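Local structure of formate dehydrogenase subunit beta (Desulfovibrio gigas, 1H0H) at residues F44-Y49 / Q133-D138; T48-R53 / P69-H74. The protein serves as the electron-transfer subunit of formate dehydrogenase, carrying three [4Fe-4S] clusters for the reversible two-electron oxidation of formate to carbon dioxide. All blocks are in the same frame, centred on the assembly; numbering follows the deposited sequence.

Overall arrangement
Interactions 1 and 2 start from one continuous run, sharing Thr48 and Tyr49, and their centres lie about 9 Å apart. Interaction 2 is the more deeply buried: it closes the open end of the hairpin of strands 51-59 and 62-70 near the middle of the subunit, with backbone pairing, a lysine amino group and a salt-bridge network. Interaction 1 lies further out and is only partly buried; a loop rests there on residues 133-138 through two aromatic rings and bridging waters, without direct hydrogen bonds. Both reach the same two [4Fe-4S] clusters, one bound by Cys137, the other by Cys72, and a water on Tyr49 O serves both.

Interaction 1. Residues F44-Y49 / Q133-D138; sequences FNFHTY and QMAKCD. With SF4 (iron/sulfur cluster), chain M; SF4 (iron/sulfur cluster), chain N.
Two aromatic rings of the loop 44-49 carry its contact with residues 133-138, with no direct hydrogen bond between the segments. The tight part is at Tyr49, over buried Lys136 and Cys137. With CG anti to its own carbonyl carbon (chi1 -51°), the ring lies flat along the backbone of Lys136, whose O sits 3.4 Å above the ring plane, over its centre. Tyr49 CB closes on Cys137 N at 3.4 Å, and the far end of the ring meets Ala135 CB. Sulfur S2 of the cluster bound by Cys137 lies near the ring plane, at its edge, and His25 meets the ring edge-to-face.

At the other end Phe46, Gln133 and Ala135 are all partly exposed to solvent. Phe46, its CG anti to the backbone N (chi1 -175°), brings CE1 obliquely to Ala135 CB, 3.5 Å away, and meets Gln133 with ring and amide planes 81° apart. Waters link the backbones: one donates to both Asn45 O and Ala135 O, and a second donates to Tyr49 O while accepting from Cys137 N. A type I turn from Asn45 to Thr48 and an Asx turn, with Asn45 OD1 accepting from His47 N, shape the loop.

Lys136 leaves the backbone away from the loop; its CD comes to 3.5 Å from S3 of the cluster held by Cys72, and its NZ bonds to Cys137 O and Val101 O. Cys137 SG ligates FE3 of its own cluster at 2.2 Å, so the tyrosine-covered backbone leads into a cysteine ligand of a ferredoxin-type [4Fe-4S] site.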
# COMPACT_ATOMS: atom_id res chain seq x y z
N PHE B 44 19.75 -8.19 -24.70
CA PHE B 44 19.91 -6.87 -25.27
C PHE B 44 19.36 -6.81 -26.67
O PHE B 44 19.43 -7.80 -27.40
CB PHE B 44 21.40 -6.57 -25.45
CG PHE B 44 22.16 -6.37 -24.18
CD1 PHE B 44 21.85 -5.32 -23.33
CD2 PHE B 44 23.24 -7.17 -23.88
CE1 PHE B 44 22.58 -5.11 -22.15
CE2 PHE B 44 23.99 -6.95 -22.73
CZ PHE B 44 23.65 -5.89 -21.86
N ASN B 45 18.79 -5.67 -27.05
CA ASN B 45 18.41 -5.43 -28.45
C ASN B 45 18.73 -3.97 -28.78
O ASN B 45 19.19 -3.21 -27.89
CB ASN B 45 16.96 -5.83 -28.77
CG ASN B 45 15.94 -5.13 -27.89
OD1 ASN B 45 15.93 -3.90 -27.82
ND2 ASN B 45 15.06 -5.90 -27.24
N PHE B 46 18.54 -3.57 -30.04
CA PHE B 46 18.82 -2.18 -30.47
C PHE B 46 18.17 -1.13 -29.57
O PHE B 46 18.67 -0.01 -29.45
CB PHE B 46 18.39 -1.97 -31.94
CG PHE B 46 18.73 -0.62 -32.51
CD1 PHE B 46 20.02 -0.34 -32.97
CD2 PHE B 46 17.76 0.37 -32.61
CE1 PHE B 46 20.33 0.90 -33.50
CE2 PHE B 46 18.06 1.62 -33.11
CZ PHE B 46 19.36 1.89 -33.56
N HIS B 47 17.05 -1.48 -28.93
CA HIS B 47 16.32 -0.48 -28.15
C HIS B 47 16.44 -0.66 -26.65
O HIS B 47 15.76 0.04 -25.89
CB HIS B 47 14.84 -0.53 -28.48
CG HIS B 47 14.53 -0.26 -29.91
ND1 HIS B 47 14.81 0.95 -30.52
CD2 HIS B 47 13.96 -1.03 -30.86
CE1 HIS B 47 14.42 0.90 -31.78
NE2 HIS B 47 13.89 -0.28 -32.01
N THR B 48 17.29 -1.58 -26.22
CA THR B 48 17.36 -1.95 -24.82
C THR B 48 18.81 -2.06 -24.40
O THR B 48 19.47 -3.06 -24.67
CB THR B 48 16.67 -3.31 -24.65
OG1 THR B 48 15.35 -3.26 -25.22
CG2 THR B 48 16.48 -3.64 -23.18
N TYR B 49 19.31 -1.04 -23.71
CA TYR B 49 20.71 -0.95 -23.36
C TYR B 49 20.99 -1.45 -21.96
O TYR B 49 22.12 -1.72 -21.61
CB TYR B 49 21.15 0.50 -23.37
CG TYR B 49 20.84 1.35 -24.57
CD1 TYR B 49 20.57 0.79 -25.83
CD2 TYR B 49 20.85 2.73 -24.45
CE1 TYR B 49 20.32 1.60 -26.92
CE2 TYR B 49 20.61 3.53 -25.53
CZ TYR B 49 20.34 2.97 -26.76
OH TYR B 49 20.10 3.82 -27.81
N GLN B 133 22.76 -0.11 -38.66
CA GLN B 133 22.93 0.74 -37.50
C GLN B 133 22.89 -0.05 -36.22
O GLN B 133 22.01 -0.90 -36.04
CB GLN B 133 21.85 1.82 -37.43
CG GLN B 133 22.23 2.94 -36.50
CD GLN B 133 21.30 4.13 -36.63
OE1 GLN B 133 20.77 4.40 -37.72
NE2 GLN B 133 21.12 4.86 -35.54
N MET B 134 23.81 0.27 -35.31
CA MET B 134 23.90 -0.40 -34.02
C MET B 134 23.84 0.58 -32.85
O MET B 134 24.25 1.73 -32.97
CB MET B 134 25.18 -1.22 -33.96
CG MET B 134 25.20 -2.45 -34.90
SD MET B 134 26.79 -3.31 -34.88
CE MET B 134 27.84 -2.03 -35.57
N ALA B 135 23.34 0.13 -31.70
CA ALA B 135 23.28 0.99 -30.53
C ALA B 135 23.47 0.15 -29.27
O ALA B 135 23.39 -1.07 -29.33
CB ALA B 135 21.96 1.79 -30.48
N LYS B 136 23.73 0.83 -28.16
CA LYS B 136 23.99 0.22 -26.86
C LYS B 136 24.08 1.39 -25.88
O LYS B 136 23.89 2.55 -26.27
CB LYS B 136 25.33 -0.54 -26.88
CG LYS B 136 26.52 0.38 -27.10
CD LYS B 136 27.88 -0.33 -26.88
CE LYS B 136 29.05 0.70 -26.76
NZ LYS B 136 28.85 1.60 -25.53
N CYS B 137 24.32 1.08 -24.60
CA CYS B 137 24.51 2.07 -23.56
C CYS B 137 25.46 3.19 -24.00
O CYS B 137 26.56 2.91 -24.51
CB CYS B 137 25.11 1.36 -22.34
SG CYS B 137 25.76 2.39 -21.05
N ASP B 138 25.05 4.44 -23.82
CA ASP B 138 25.92 5.56 -24.15
C ASP B 138 26.48 6.26 -22.90
O ASP B 138 26.87 7.43 -22.94
CB ASP B 138 25.23 6.56 -25.07
CG ASP B 138 24.10 7.33 -24.40
OD1 ASP B 138 23.77 7.05 -23.23
OD2 ASP B 138 23.48 8.24 -25.00
FE1 SF4 M . 22.79 5.54 -19.21
FE2 SF4 M . 22.67 3.37 -17.53
FE3 SF4 M . 24.04 3.21 -19.94
FE4 SF4 M . 21.29 3.34 -19.89
S1 SF4 M . 22.65 1.69 -18.99
S2 SF4 M . 22.75 4.50 -21.22
S3 SF4 M . 20.85 4.64 -18.15
S4 SF4 M . 24.63 4.62 -18.26
FE1 SF4 N . 31.39 -4.68 -25.89
FE2 SF4 N . 30.73 -2.27 -24.72
FE3 SF4 N . 33.37 -3.37 -24.47
FE4 SF4 N . 32.49 -2.43 -26.92
S1 SF4 N . 32.89 -1.14 -24.97
S2 SF4 N . 33.54 -4.33 -26.61
S3 SF4 N . 30.20 -2.98 -26.82
S4 SF4 N . 31.33 -4.23 -23.59
O HOH W 1 21.61 -2.07 -27.29
O HOH W 2 24.36 -1.59 -23.52

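Interaction 2. Residues T48-R53 / P69-H74; sequences TYKLVR and PDQCRH. With SF4 (iron/sulfur cluster), chain N; SF4 (iron/sulfur cluster), chain M.
The open end of the antiparallel hairpin of strands 51-59 and 62-70 brings residues 48-53 against 69-74 beside the [4Fe-4S] clusters ligated by Cys137 and Cys72. Leu51 and Asp70 are a hydrogen-bonded pair: Leu51 N gives a nearly straight bond to Asp70 O (3.0 Å, 165°), and Asp70 N returns one to Leu51 O at 2.8 Å. The non-hydrogen-bonded pair Val52 and Pro69 touches through CG2 and CB, and also borders the cluster of Cys11, Cys14, Cys17 and Cys156.

Lys50, bent at chi2 (63°), folds its chain past Asp70 O so that NZ reaches Pro69 O at 2.6 Å and Gln71 OE1 at 2.8 Å, above both carbonyl planes. Its CB and CD lie against S1 of the Cys137 cluster, and Gln71 NE2 lies near FE3; the ammonium probably helps offset the cluster's negative charge. Beyond the hairpin, Cys72 SG binds FE2 at 2.3 Å in the cluster it shares with Cys75, Cys80 and Cys120.

Asp70 and Leu51 put their side chains on the hairpin face opposite Val52 and Pro69. Asp70 OD2 takes Arg53 NE on the anti lone pair at 2.7 Å, in the guanidinium plane, while OD1 forms a salt bridge with Arg73 NH1, its hydrogen bond weak. Asp43 gives Arg53 NH2 a second carboxylate.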
# COMPACT_ATOMS: atom_id res chain seq x y z
N THR B 48 17.29 -1.58 -26.22
CA THR B 48 17.36 -1.95 -24.82
C THR B 48 18.81 -2.06 -24.40
O THR B 48 19.47 -3.06 -24.67
CB THR B 48 16.67 -3.31 -24.65
OG1 THR B 48 15.35 -3.26 -25.22
CG2 THR B 48 16.48 -3.64 -23.18
N TYR B 49 19.31 -1.04 -23.71
CA TYR B 49 20.71 -0.95 -23.36
C TYR B 49 20.99 -1.45 -21.96
O TYR B 49 22.12 -1.72 -21.61
CB TYR B 49 21.15 0.50 -23.37
CG TYR B 49 20.84 1.35 -24.57
CD1 TYR B 49 20.57 0.79 -25.83
CD2 TYR B 49 20.85 2.73 -24.45
CE1 TYR B 49 20.32 1.60 -26.92
CE2 TYR B 49 20.61 3.53 -25.53
CZ TYR B 49 20.34 2.97 -26.76
OH TYR B 49 20.10 3.82 -27.81
N LYS B 50 19.94 -1.51 -21.13
CA LYS B 50 20.10 -1.89 -19.73
C LYS B 50 19.10 -3.00 -19.55
O LYS B 50 17.91 -2.84 -19.86
CB LYS B 50 19.80 -0.67 -18.83
CG LYS B 50 20.02 -0.89 -17.33
CD LYS B 50 21.50 -1.22 -16.99
CE LYS B 50 21.79 -0.99 -15.53
NZ LYS B 50 23.14 -1.52 -15.06
N LEU B 51 19.60 -4.15 -19.13
CA LEU B 51 18.76 -5.31 -19.01
C LEU B 51 18.99 -6.05 -17.69
O LEU B 51 20.08 -6.55 -17.43
CB LEU B 51 19.03 -6.26 -20.18
CG LEU B 51 18.09 -7.44 -20.19
CD1 LEU B 51 16.68 -7.01 -20.52
CD2 LEU B 51 18.59 -8.49 -21.19
N VAL B 52 17.96 -6.11 -16.86
CA VAL B 52 18.11 -6.82 -15.60
C VAL B 52 17.94 -8.32 -15.81
O VAL B 52 16.84 -8.82 -16.07
CB VAL B 52 17.18 -6.28 -14.48
CG1 VAL B 52 17.36 -7.10 -13.22
CG2 VAL B 52 17.48 -4.79 -14.20
N ARG B 53 19.06 -9.03 -15.74
CA ARG B 53 19.04 -10.46 -15.95
C ARG B 53 18.74 -11.11 -14.62
O ARG B 53 19.13 -10.59 -13.58
CB ARG B 53 20.38 -10.90 -16.51
CG ARG B 53 20.66 -10.40 -17.91
CD ARG B 53 21.99 -10.89 -18.46
NE ARG B 53 22.39 -10.25 -19.71
CZ ARG B 53 21.87 -10.56 -20.90
NH1 ARG B 53 20.92 -11.49 -21.00
NH2 ARG B 53 22.30 -9.94 -21.98
N PRO B 69 22.26 -6.49 -13.63
CA PRO B 69 21.73 -5.38 -14.44
C PRO B 69 22.75 -5.03 -15.54
O PRO B 69 23.53 -4.08 -15.42
CB PRO B 69 21.62 -4.22 -13.45
CG PRO B 69 22.42 -4.57 -12.29
CD PRO B 69 22.87 -6.03 -12.37
N ASP B 70 22.65 -5.78 -16.63
CA ASP B 70 23.62 -5.78 -17.70
C ASP B 70 23.57 -4.52 -18.57
O ASP B 70 22.52 -3.92 -18.75
CB ASP B 70 23.37 -7.05 -18.53
CG ASP B 70 24.58 -7.52 -19.25
OD1 ASP B 70 25.63 -6.85 -19.18
OD2 ASP B 70 24.54 -8.56 -19.94
N GLN B 71 24.74 -4.10 -19.03
CA GLN B 71 24.90 -2.97 -19.92
C GLN B 71 26.34 -3.05 -20.45
O GLN B 71 27.16 -3.81 -19.92
CB GLN B 71 24.71 -1.64 -19.17
CG GLN B 71 25.77 -1.44 -18.10
CD GLN B 71 25.68 -0.10 -17.34
OE1 GLN B 71 25.21 -0.06 -16.20
NE2 GLN B 71 26.18 0.97 -17.95
N CYS B 72 26.65 -2.24 -21.45
CA CYS B 72 28.00 -2.15 -21.99
C CYS B 72 29.01 -1.91 -20.86
O CYS B 72 28.73 -1.16 -19.93
CB CYS B 72 28.08 -1.00 -22.97
SG CYS B 72 29.76 -0.59 -23.48
N ARG B 73 30.19 -2.51 -20.95
CA ARG B 73 31.20 -2.36 -19.89
C ARG B 73 32.08 -1.13 -20.06
O ARG B 73 32.90 -0.85 -19.21
CB ARG B 73 32.12 -3.56 -19.87
CG ARG B 73 31.39 -4.89 -19.77
CD ARG B 73 30.60 -5.11 -18.46
NE ARG B 73 30.28 -6.53 -18.34
CZ ARG B 73 29.24 -7.11 -18.93
NH1 ARG B 73 28.41 -6.39 -19.70
NH2 ARG B 73 29.05 -8.40 -18.76
N HIS B 74 31.94 -0.45 -21.19
CA HIS B 74 32.79 0.68 -21.54
C HIS B 74 34.26 0.31 -21.34
O HIS B 74 35.00 0.94 -20.58
CB HIS B 74 32.35 1.95 -20.81
CG HIS B 74 31.03 2.43 -21.30
ND1 HIS B 74 30.90 3.24 -22.40
CD2 HIS B 74 29.76 2.12 -20.91
CE1 HIS B 74 29.62 3.46 -22.64
NE2 HIS B 74 28.91 2.80 -21.74
FE1 SF4 N . 31.39 -4.68 -25.89
FE2 SF4 N . 30.73 -2.27 -24.72
FE3 SF4 N . 33.37 -3.37 -24.47
FE4 SF4 N . 32.49 -2.43 -26.92
S1 SF4 N . 32.89 -1.14 -24.97
S2 SF4 N . 33.54 -4.33 -26.61
S3 SF4 N . 30.20 -2.98 -26.82
S4 SF4 N . 31.33 -4.23 -23.59
FE1 SF4 M . 22.79 5.54 -19.21
FE2 SF4 M . 22.67 3.37 -17.53
FE3 SF4 M . 24.04 3.21 -19.94
FE4 SF4 M . 21.29 3.34 -19.89
S1 SF4 M . 22.65 1.69 -18.99
S2 SF4 M . 22.75 4.50 -21.22
S3 SF4 M . 20.85 4.64 -18.15
S4 SF4 M . 24.63 4.62 -18.26
O HOH W 2 24.36 -1.59 -23.52